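Local structure of methylmalonyl-CoA carboxyltransferase 5S subunit (Propionibacterium freudenreichii subsp. shermanii, 1RQB) at residues 29-34 with 291-296; 251-256 with 284-289; 41-46 with 301-306. The protein catalyses the transfer of a carboxyl group from the biotin of the 1.3S subunit to pyruvate, forming oxaloacetate, with a cobalt ion in each subunit. All blocks are in the same frame, centred on the assembly; numbering follows the deposited sequence.

Contact 1: residues 29-34 with 291-296. With CO (cobalt (II) ion), chain B.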
loop_
_atom_site.group_PDB
_atom_site.type_symbol
_atom_site.label_atom_id
_atom_site.label_comp_id
_atom_site.label_asym_id
_atom_site.label_seq_id
_atom_site.Cartn_x
_atom_site.Cartn_y
_atom_site.Cartn_z
ATOM N N GLU A 29 -8.192 -8.117 13.866
ATOM C CA GLU A 29 -8.788 -7.065 13.029
ATOM C C GLU A 29 -8.786 -5.737 13.792
ATOM O O GLU A 29 -9.182 -5.680 14.956
ATOM C CB GLU A 29 -10.213 -7.459 12.627
ATOM C CG GLU A 29 -10.945 -6.430 11.747
ATOM C CD GLU A 29 -10.206 -6.089 10.453
ATOM O OE1 GLU A 29 -9.868 -6.998 9.645
ATOM O OE2 GLU A 29 -9.968 -4.891 10.242
ATOM N N LEU A 30 -8.388 -4.661 13.108
ATOM C CA LEU A 30 -8.244 -3.344 13.744
ATOM C C LEU A 30 -9.247 -2.310 13.225
ATOM O O LEU A 30 -9.203 -1.157 13.653
ATOM C CB LEU A 30 -6.843 -2.803 13.454
ATOM C CG LEU A 30 -5.656 -3.674 13.871
ATOM C CD1 LEU A 30 -4.367 -3.128 13.227
ATOM C CD2 LEU A 30 -5.540 -3.651 15.394
ATOM N N VAL A 31 -10.153 -2.693 12.337
ATOM C CA VAL A 31 -11.063 -1.708 11.731
ATOM C C VAL A 31 -11.903 -0.932 12.747
ATOM O O VAL A 31 -12.203 0.240 12.519
ATOM C CB VAL A 31 -12.020 -2.356 10.673
ATOM C CG1 VAL A 31 -13.018 -3.297 11.353
ATOM C CG2 VAL A 31 -12.772 -1.254 9.900
ATOM N N LEU A 32 -12.269 -1.546 13.869
ATOM C CA LEU A 32 -13.145 -0.867 14.837
ATOM C C LEU A 32 -12.387 0.049 15.801
ATOM O O LEU A 32 -13.014 0.753 16.592
ATOM C CB LEU A 32 -13.958 -1.887 15.630
ATOM C CG LEU A 32 -14.829 -2.816 14.777
ATOM C CD1 LEU A 32 -15.552 -3.785 15.700
ATOM C CD2 LEU A 32 -15.835 -2.017 13.931
ATOM N N ARG A 33 -11.061 0.061 15.754
ATOM C CA ARG A 33 -10.344 0.952 16.677
ATOM C C ARG A 33 -9.179 1.656 15.980
ATOM O O ARG A 33 -9.301 2.807 15.561
ATOM C CB ARG A 33 -9.849 0.172 17.912
ATOM C CG ARG A 33 -9.426 1.052 19.114
ATOM C CD ARG A 33 -8.170 1.875 18.881
ATOM N NE ARG A 33 -6.987 1.020 18.757
ATOM C CZ ARG A 33 -5.736 1.459 18.850
ATOM N NH1 ARG A 33 -5.501 2.751 19.060
ATOM N NH2 ARG A 33 -4.721 0.603 18.747
ATOM N N ASP A 34 -8.059 0.964 15.809
ATOM C CA ASP A 34 -6.857 1.624 15.276
ATOM C C ASP A 34 -7.012 2.089 13.824
ATOM O O ASP A 34 -6.437 3.110 13.445
ATOM C CB ASP A 34 -5.635 0.702 15.409
ATOM C CG ASP A 34 -4.333 1.479 15.591
ATOM O OD1 ASP A 34 -3.259 0.878 15.416
ATOM O OD2 ASP A 34 -4.380 2.688 15.923
ATOM N N ASP A 291 -16.951 -4.308 1.882
ATOM C CA ASP A 291 -17.979 -3.536 1.168
ATOM C C ASP A 291 -18.712 -2.605 2.134
ATOM O O ASP A 291 -19.080 -1.483 1.784
ATOM C CB ASP A 291 -18.965 -4.488 0.477
ATOM C CG ASP A 291 -18.386 -5.091 -0.802
ATOM O OD1 ASP A 291 -17.246 -4.721 -1.164
ATOM O OD2 ASP A 291 -19.065 -5.922 -1.445
ATOM N N HIS A 292 -18.909 -3.067 3.355
ATOM C CA HIS A 292 -19.594 -2.231 4.351
ATOM C C HIS A 292 -18.815 -0.934 4.574
ATOM O O HIS A 292 -19.372 0.160 4.502
ATOM C CB HIS A 292 -19.685 -2.963 5.685
ATOM C CG HIS A 292 -20.299 -2.135 6.767
ATOM N ND1 HIS A 292 -21.662 -2.041 6.943
ATOM C CD2 HIS A 292 -19.743 -1.300 7.676
ATOM C CE1 HIS A 292 -21.921 -1.181 7.914
ATOM N NE2 HIS A 292 -20.774 -0.715 8.374
ATOM N N PHE A 293 -17.521 -1.054 4.853
ATOM C CA PHE A 293 -16.737 0.155 5.147
ATOM C C PHE A 293 -16.410 0.951 3.883
ATOM O O PHE A 293 -16.188 2.158 3.956
ATOM C CB PHE A 293 -15.484 -0.196 5.944
ATOM C CG PHE A 293 -15.790 -0.560 7.375
ATOM C CD1 PHE A 293 -15.836 -1.886 7.776
ATOM C CD2 PHE A 293 -16.155 0.433 8.288
ATOM C CE1 PHE A 293 -16.254 -2.234 9.073
ATOM C CE2 PHE A 293 -16.578 0.103 9.585
ATOM C CZ PHE A 293 -16.630 -1.235 9.978
ATOM N N LYS A 294 -16.393 0.302 2.728
ATOM C CA LYS A 294 -16.097 1.030 1.487
ATOM C C LYS A 294 -17.195 2.067 1.237
ATOM O O LYS A 294 -16.934 3.167 0.752
ATOM C CB LYS A 294 -16.023 0.067 0.298
ATOM C CG LYS A 294 -15.717 0.795 -1.005
ATOM C CD LYS A 294 -15.630 -0.139 -2.201
ATOM C CE LYS A 294 -15.323 0.659 -3.469
ATOM N NZ LYS A 294 -14.138 1.575 -3.321
ATOM N N ALA A 295 -18.421 1.714 1.592
ATOM C CA ALA A 295 -19.575 2.602 1.391
ATOM C C ALA A 295 -19.601 3.722 2.434
ATOM O O ALA A 295 -20.121 4.807 2.180
ATOM C CB ALA A 295 -20.872 1.780 1.475
ATOM N N ILE A 296 -19.011 3.481 3.596
ATOM C CA ILE A 296 -19.043 4.463 4.690
ATOM C C ILE A 296 -17.846 5.418 4.683
ATOM O O ILE A 296 -17.981 6.585 5.047
ATOM C CB ILE A 296 -19.094 3.710 6.047
ATOM C CG1 ILE A 296 -20.530 3.263 6.311
ATOM C CG2 ILE A 296 -18.512 4.563 7.184
ATOM C CD1 ILE A 296 -20.667 2.354 7.488
HETATM CO CO CO B . -1.396 1.174 16.131
HETATM O O HOH W 1 -1.946 3.329 16.554
#
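Val31 lays a methyl on the ring of Phe293, joining the turn after strand 23-29 of the TIM barrel to the outer helix 283-296. The two side chains approach from opposite directions, and Val31 CG2 stands 3.7 Å from the centroid of the Phe293 ring, 9° off its normal, in a CH-pi contact over the face. With Val31 CG1 between the backbone N and the carbonyl carbon (chi1 68°), CG2 is left anti to N and faces the ring, whereas Val31 CG1 comes only to 4.1 Å from Phe293 CE1. On the opposite face His292 places its CD2 over the ring centre, so the phenyl lies between an imidazole edge and a methyl. Leu32 crosses Phe293 at about a right angle, Leu32 CD2 lying obliquely 4.1 Å from Phe293 CZ. The turn is fixed by Glu29, whose OE2 accepts Val31 N at 3.0 Å on its anti lone pair, a capping bond. The metal centre lies further along this segment: Arg33 forms a salt bridge with Glu65, and Asp34 shares the cobalt with His226, His228 and carboxylated Lys195. Asp34 OD1 binds the cobalt at 2.0 Å, while Asp34 OD2 accepts a hydrogen bond from a cobalt-bound water 2.6 Å away.

Contact 2: residues 251-256 with 284-289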
loop_
_atom_site.group_PDB
_atom_site.type_symbol
_atom_site.label_atom_id
_atom_site.label_comp_id
_atom_site.label_asym_id
_atom_site.label_seq_id
_atom_site.Cartn_x
_atom_site.Cartn_y
_atom_site.Cartn_z
ATOM N N THR A 251 -4.111 -6.553 11.312
ATOM C CA THR A 251 -4.376 -5.987 9.982
ATOM C C THR A 251 -5.713 -5.242 10.008
ATOM O O THR A 251 -6.481 -5.336 10.964
ATOM C CB THR A 251 -4.451 -7.102 8.897
ATOM O OG1 THR A 251 -5.552 -7.974 9.198
ATOM C CG2 THR A 251 -3.159 -7.933 8.872
ATOM N N ALA A 252 -5.982 -4.507 8.936
ATOM C CA ALA A 252 -7.239 -3.751 8.824
ATOM C C ALA A 252 -7.924 -4.133 7.510
ATOM O O ALA A 252 -7.258 -4.266 6.484
ATOM C CB ALA A 252 -6.951 -2.234 8.832
ATOM N N ILE A 253 -9.250 -4.285 7.537
ATOM C CA ILE A 253 -9.992 -4.635 6.314
ATOM C C ILE A 253 -9.533 -3.700 5.192
ATOM O O ILE A 253 -9.322 -2.507 5.406
ATOM C CB ILE A 253 -11.522 -4.584 6.571
ATOM C CG1 ILE A 253 -12.260 -5.480 5.553
ATOM C CG2 ILE A 253 -12.013 -3.147 6.538
ATOM C CD1 ILE A 253 -11.963 -6.972 5.720
ATOM N N SER A 254 -9.403 -4.241 3.978
ATOM C CA SER A 254 -8.800 -3.528 2.841
ATOM C C SER A 254 -9.401 -2.155 2.523
ATOM O O SER A 254 -8.668 -1.275 2.074
ATOM C CB SER A 254 -8.780 -4.423 1.588
ATOM O OG SER A 254 -10.080 -4.706 1.117
ATOM N N SER A 255 -10.694 -1.925 2.733
ATOM C CA SER A 255 -11.267 -0.610 2.407
ATOM C C SER A 255 -10.894 0.448 3.452
ATOM O O SER A 255 -11.187 1.630 3.286
ATOM C CB SER A 255 -12.793 -0.708 2.278
ATOM O OG SER A 255 -13.349 -1.453 3.352
HETATM N N MSE A 256 -10.238 0.032 4.527
HETATM C CA MSE A 256 -9.817 0.940 5.605
HETATM C C MSE A 256 -8.357 0.636 5.949
HETATM O O MSE A 256 -8.025 0.509 7.127
HETATM C CB MSE A 256 -10.629 0.656 6.862
HETATM C CG MSE A 256 -12.110 0.782 6.699
HETATM SE SE MSE A 256 -12.536 2.637 6.876
HETATM C CE MSE A 256 -12.487 2.760 8.824
ATOM N N ASP A 284 -15.667 -14.867 2.361
ATOM C CA ASP A 284 -16.982 -14.280 2.067
ATOM C C ASP A 284 -17.343 -13.249 3.138
ATOM O O ASP A 284 -17.903 -12.199 2.829
ATOM C CB ASP A 284 -18.079 -15.338 2.033
ATOM C CG ASP A 284 -19.424 -14.748 1.635
ATOM O OD1 ASP A 284 -20.469 -15.374 1.921
ATOM O OD2 ASP A 284 -19.432 -13.649 1.025
ATOM N N ARG A 285 -17.035 -13.547 4.400
ATOM C CA ARG A 285 -17.332 -12.592 5.476
ATOM C C ARG A 285 -16.456 -11.351 5.294
ATOM O O ARG A 285 -16.918 -10.224 5.463
ATOM C CB ARG A 285 -17.067 -13.202 6.862
ATOM C CG ARG A 285 -18.014 -14.327 7.281
ATOM C CD ARG A 285 -19.468 -13.852 7.434
ATOM N NE ARG A 285 -20.289 -14.952 7.930
ATOM C CZ ARG A 285 -21.467 -14.819 8.531
ATOM N NH1 ARG A 285 -22.003 -13.623 8.726
ATOM N NH2 ARG A 285 -22.101 -15.900 8.969
ATOM N N LEU A 286 -15.194 -11.565 4.940
ATOM C CA LEU A 286 -14.269 -10.440 4.741
ATOM C C LEU A 286 -14.789 -9.526 3.628
ATOM O O LEU A 286 -14.702 -8.302 3.719
ATOM C CB LEU A 286 -12.866 -10.951 4.377
ATOM C CG LEU A 286 -12.135 -11.791 5.428
ATOM C CD1 LEU A 286 -10.718 -12.109 4.950
ATOM C CD2 LEU A 286 -12.069 -11.015 6.737
ATOM N N HIS A 287 -15.322 -10.122 2.567
ATOM C CA HIS A 287 -15.842 -9.340 1.438
ATOM C C HIS A 287 -17.001 -8.453 1.904
ATOM O O HIS A 287 -17.120 -7.300 1.493
ATOM C CB HIS A 287 -16.317 -10.288 0.337
ATOM C CG HIS A 287 -16.847 -9.587 -0.871
ATOM N ND1 HIS A 287 -16.028 -8.969 -1.790
ATOM C CD2 HIS A 287 -18.114 -9.381 -1.299
ATOM C CE1 HIS A 287 -16.767 -8.413 -2.733
ATOM N NE2 HIS A 287 -18.037 -8.648 -2.459
ATOM N N LYS A 288 -17.854 -8.990 2.772
ATOM C CA LYS A 288 -19.002 -8.223 3.276
ATOM C C LYS A 288 -18.526 -7.074 4.168
ATOM O O LYS A 288 -19.075 -5.974 4.127
ATOM C CB LYS A 288 -19.956 -9.116 4.083
ATOM C CG LYS A 288 -20.586 -10.247 3.294
ATOM C CD LYS A 288 -21.546 -11.028 4.187
ATOM C CE LYS A 288 -22.132 -12.237 3.471
ATOM N NZ LYS A 288 -22.763 -11.886 2.165
ATOM N N ILE A 289 -17.522 -7.332 4.992
ATOM C CA ILE A 289 -16.995 -6.286 5.879
ATOM C C ILE A 289 -16.352 -5.190 5.026
ATOM O O ILE A 289 -16.547 -3.997 5.256
ATOM C CB ILE A 289 -15.944 -6.883 6.846
ATOM C CG1 ILE A 289 -16.612 -7.956 7.711
ATOM C CG2 ILE A 289 -15.331 -5.783 7.730
ATOM C CD1 ILE A 289 -15.621 -8.918 8.374
#
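Ile253 carries nearly all of this contact for the loop after strand 248-251, a connection at the carboxyl end of the TIM barrel, and packs on Leu286 and Ile289 of helix 283-296. The tight part lies along its longer branch. With CG1 anti to the backbone N (chi1 -156°), the branch runs to the helix, and Ile253 CG1 meets Ile289 CG2 at 3.8 Å as the side chains cross obliquely. Its end, Ile253 CD1, rests on the helix main chain, 3.6 Å from Leu286 O. Toward the Leu286 side chain the fit is looser, with Ile253 CD1 4.2 Å from Leu286 CD2. On the exposed part of the helix Lys288 NZ and Asp284 OD2 make only a long ion pair at 3.9 Å. An alanine at Ile253 would lose CG1, CG2 and CD1, and is likely to open a gap at the helix, taking from Ile289 CG2 its nearest neighbour on the loop and from Leu286 O the methyl that covers it. Ser255 OG bonds to Arg290 O and Glu29 receives Ile253 N. The side-chain contact is thus aliphatic, with one methyl on a backbone carbonyl, and probably depends on fit and burial, while directional bonds lie beside it.

Contact 3: residues 41-46 with 301-306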
loop_
_atom_site.group_PDB
_atom_site.type_symbol
_atom_site.label_atom_id
_atom_site.label_comp_id
_atom_site.label_asym_id
_atom_site.label_seq_id
_atom_site.Cartn_x
_atom_site.Cartn_y
_atom_site.Cartn_z
ATOM N N ALA A 41 -8.931 10.334 12.178
ATOM C CA ALA A 41 -8.886 11.025 13.475
ATOM C C ALA A 41 -9.847 10.434 14.510
ATOM O O ALA A 41 -10.422 11.175 15.307
ATOM C CB ALA A 41 -9.188 12.524 13.252
ATOM N N THR A 42 -10.034 9.115 14.498
ATOM C CA THR A 42 -10.869 8.427 15.495
ATOM C C THR A 42 -12.312 8.937 15.489
ATOM O O THR A 42 -13.021 8.779 16.481
ATOM C CB THR A 42 -10.321 8.657 16.940
ATOM O OG1 THR A 42 -8.901 8.865 16.911
ATOM C CG2 THR A 42 -10.621 7.459 17.814
ATOM N N ARG A 43 -12.784 9.480 14.371
ATOM C CA ARG A 43 -14.135 10.057 14.334
ATOM C C ARG A 43 -15.228 9.053 13.956
ATOM O O ARG A 43 -16.398 9.426 13.894
ATOM C CB ARG A 43 -14.184 11.217 13.343
ATOM C CG ARG A 43 -13.351 12.440 13.716
ATOM C CD ARG A 43 -13.787 12.996 15.061
ATOM N NE ARG A 43 -13.430 14.407 15.218
ATOM C CZ ARG A 43 -12.213 14.884 15.436
ATOM N NH1 ARG A 43 -11.169 14.072 15.537
ATOM N NH2 ARG A 43 -12.047 16.196 15.556
HETATM N N MSE A 44 -14.891 7.790 13.729
HETATM C CA MSE A 44 -15.910 6.821 13.301
HETATM C C MSE A 44 -17.074 6.734 14.292
HETATM O O MSE A 44 -16.886 6.442 15.471
HETATM C CB MSE A 44 -15.320 5.426 13.142
HETATM C CG MSE A 44 -16.379 4.423 12.774
HETATM SE SE MSE A 44 -16.524 4.319 10.873
HETATM C CE MSE A 44 -15.236 3.007 10.684
ATOM N N ALA A 45 -18.285 6.926 13.778
ATOM C CA ALA A 45 -19.497 6.874 14.609
ATOM C C ALA A 45 -19.952 5.422 14.768
ATOM O O ALA A 45 -19.873 4.625 13.834
ATOM C CB ALA A 45 -20.602 7.698 13.966
HETATM N N MSE A 46 -20.465 5.104 15.952
HETATM C CA MSE A 46 -20.935 3.745 16.255
HETATM C C MSE A 46 -21.986 3.313 15.229
HETATM O O MSE A 46 -22.007 2.159 14.803
HETATM C CB MSE A 46 -21.525 3.695 17.671
HETATM C CG MSE A 46 -21.915 2.296 18.103
HETATM SE SE MSE A 46 -20.359 1.087 18.030
HETATM C CE MSE A 46 -20.874 -0.113 19.472
ATOM N N LYS A 301 -14.244 12.023 4.589
ATOM C CA LYS A 301 -13.183 12.654 3.790
ATOM C C LYS A 301 -12.572 13.881 4.473
ATOM O O LYS A 301 -11.384 14.145 4.300
ATOM C CB LYS A 301 -13.702 13.058 2.411
ATOM C CG LYS A 301 -14.774 14.127 2.425
ATOM C CD LYS A 301 -15.147 14.515 1.002
ATOM C CE LYS A 301 -13.922 15.007 0.236
ATOM N NZ LYS A 301 -14.237 15.402 -1.170
ATOM N N LYS A 302 -13.354 14.643 5.233
ATOM C CA LYS A 302 -12.813 15.853 5.874
ATOM C C LYS A 302 -11.759 15.509 6.929
ATOM O O LYS A 302 -11.056 16.397 7.408
ATOM C CB LYS A 302 -13.927 16.672 6.556
ATOM C CG LYS A 302 -15.028 17.229 5.645
ATOM C CD LYS A 302 -14.479 18.205 4.597
ATOM C CE LYS A 302 -15.619 18.814 3.769
ATOM N NZ LYS A 302 -15.123 19.876 2.847
ATOM N N PHE A 303 -11.636 14.242 7.319
ATOM C CA PHE A 303 -10.660 13.894 8.363
ATOM C C PHE A 303 -9.521 13.027 7.817
ATOM O O PHE A 303 -8.680 12.566 8.587
ATOM C CB PHE A 303 -11.340 13.127 9.513
ATOM C CG PHE A 303 -12.484 13.864 10.149
ATOM C CD1 PHE A 303 -13.791 13.641 9.731
ATOM C CD2 PHE A 303 -12.249 14.795 11.154
ATOM C CE1 PHE A 303 -14.856 14.336 10.306
ATOM C CE2 PHE A 303 -13.303 15.505 11.741
ATOM C CZ PHE A 303 -14.607 15.278 11.318
ATOM N N GLU A 304 -9.460 12.814 6.504
ATOM C CA GLU A 304 -8.426 11.951 5.910
ATOM C C GLU A 304 -7.071 12.655 5.806
ATOM O O GLU A 304 -6.986 13.881 5.804
ATOM C CB GLU A 304 -8.839 11.519 4.501
ATOM C CG GLU A 304 -10.085 10.669 4.404
ATOM C CD GLU A 304 -9.792 9.176 4.500
ATOM O OE1 GLU A 304 -8.636 8.769 4.249
ATOM O OE2 GLU A 304 -10.726 8.406 4.807
ATOM N N SER A 305 -6.013 11.839 5.699
ATOM C CA SER A 305 -4.628 12.307 5.536
ATOM C C SER A 305 -4.292 12.297 4.044
ATOM O O SER A 305 -4.973 11.642 3.258
ATOM C CB SER A 305 -3.652 11.392 6.276
ATOM O OG SER A 305 -3.735 11.594 7.673
ATOM N N LYS A 306 -3.212 12.972 3.656
ATOM C CA LYS A 306 -2.876 13.082 2.229
ATOM C C LYS A 306 -1.597 12.339 1.828
ATOM O O LYS A 306 -1.145 12.490 0.695
ATOM C CB LYS A 306 -2.753 14.562 1.861
ATOM C CG LYS A 306 -4.060 15.332 2.047
ATOM C CD LYS A 306 -3.901 16.824 1.793
ATOM C CE LYS A 306 -2.998 17.470 2.830
ATOM N NZ LYS A 306 -3.605 17.407 4.196
#
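The loop that follows helix 31-39, the helix carrying the cobalt ligand Asp34, meets the connection leaving the barrel's helix 283-296 where Arg43 and Ala41 pack on Phe303, at the end of the 3-10 segment 301-303. Arg43 provides most of the touching surface on its side. Its CG lies over the middle of the Phe303 ring, 3.7 Å from the centroid and 14° off the normal, making a CH-pi contact. Beyond it the chain bends (chi2 -59°) and returns across the ring border, so that Arg43 NE comes 3.6 Å from Phe303 CE2. That same CE2 lies over one face of the guanidinium, offset toward its rim; the two planes are 42° apart, too inclined for a parallel stack. The other end of the guanidinium is tied back to its own loop: Arg43 NH1 donates to Ala41 O at 3.0 Å, in the guanidinium plane and on a carbonyl lone pair. Ala41 and Thr42 both have left-handed helical backbone angles, which probably helps present this carbonyl to the arginine. Ala41 CB adds an oblique, looser touch, 4.4 Å from Phe303 CD2. Phe78 makes a cation-pi contact with Arg43, and Tyr300 OH bonds to Ala45 N nearby. Arg43 and Phe303 also touch a crystal neighbour, so the lattice may influence their pose. Across the segments the arginine acts mainly through its aliphatic stem, while its charged end is held by one carbonyl bond and probably steadied by the cation-pi contact with Phe78.

Contacts 1 and 2 are buried and share helix 283-296, which receives the turn after strand 23-29 in one and the loop after strand 248-251 in the other. The Glu29 carboxylate serves both. Contact 3 lies at the surface and joins the loops that follow helices 31-39 and 283-296, the same two helices that meet in contact 1. Its selenomethionine Met44 reaches inward to Phe293 of contact 1 and Met256 of contact 2. The chemistry follows position: aliphatic branches, one resting on a backbone carbonyl, in contact 2, a methyl over a phenyl face in contact 1, whose segment 29-34 runs on to the cobalt ligand Asp34, and an arginine stem on a partly exposed ring in contact 3.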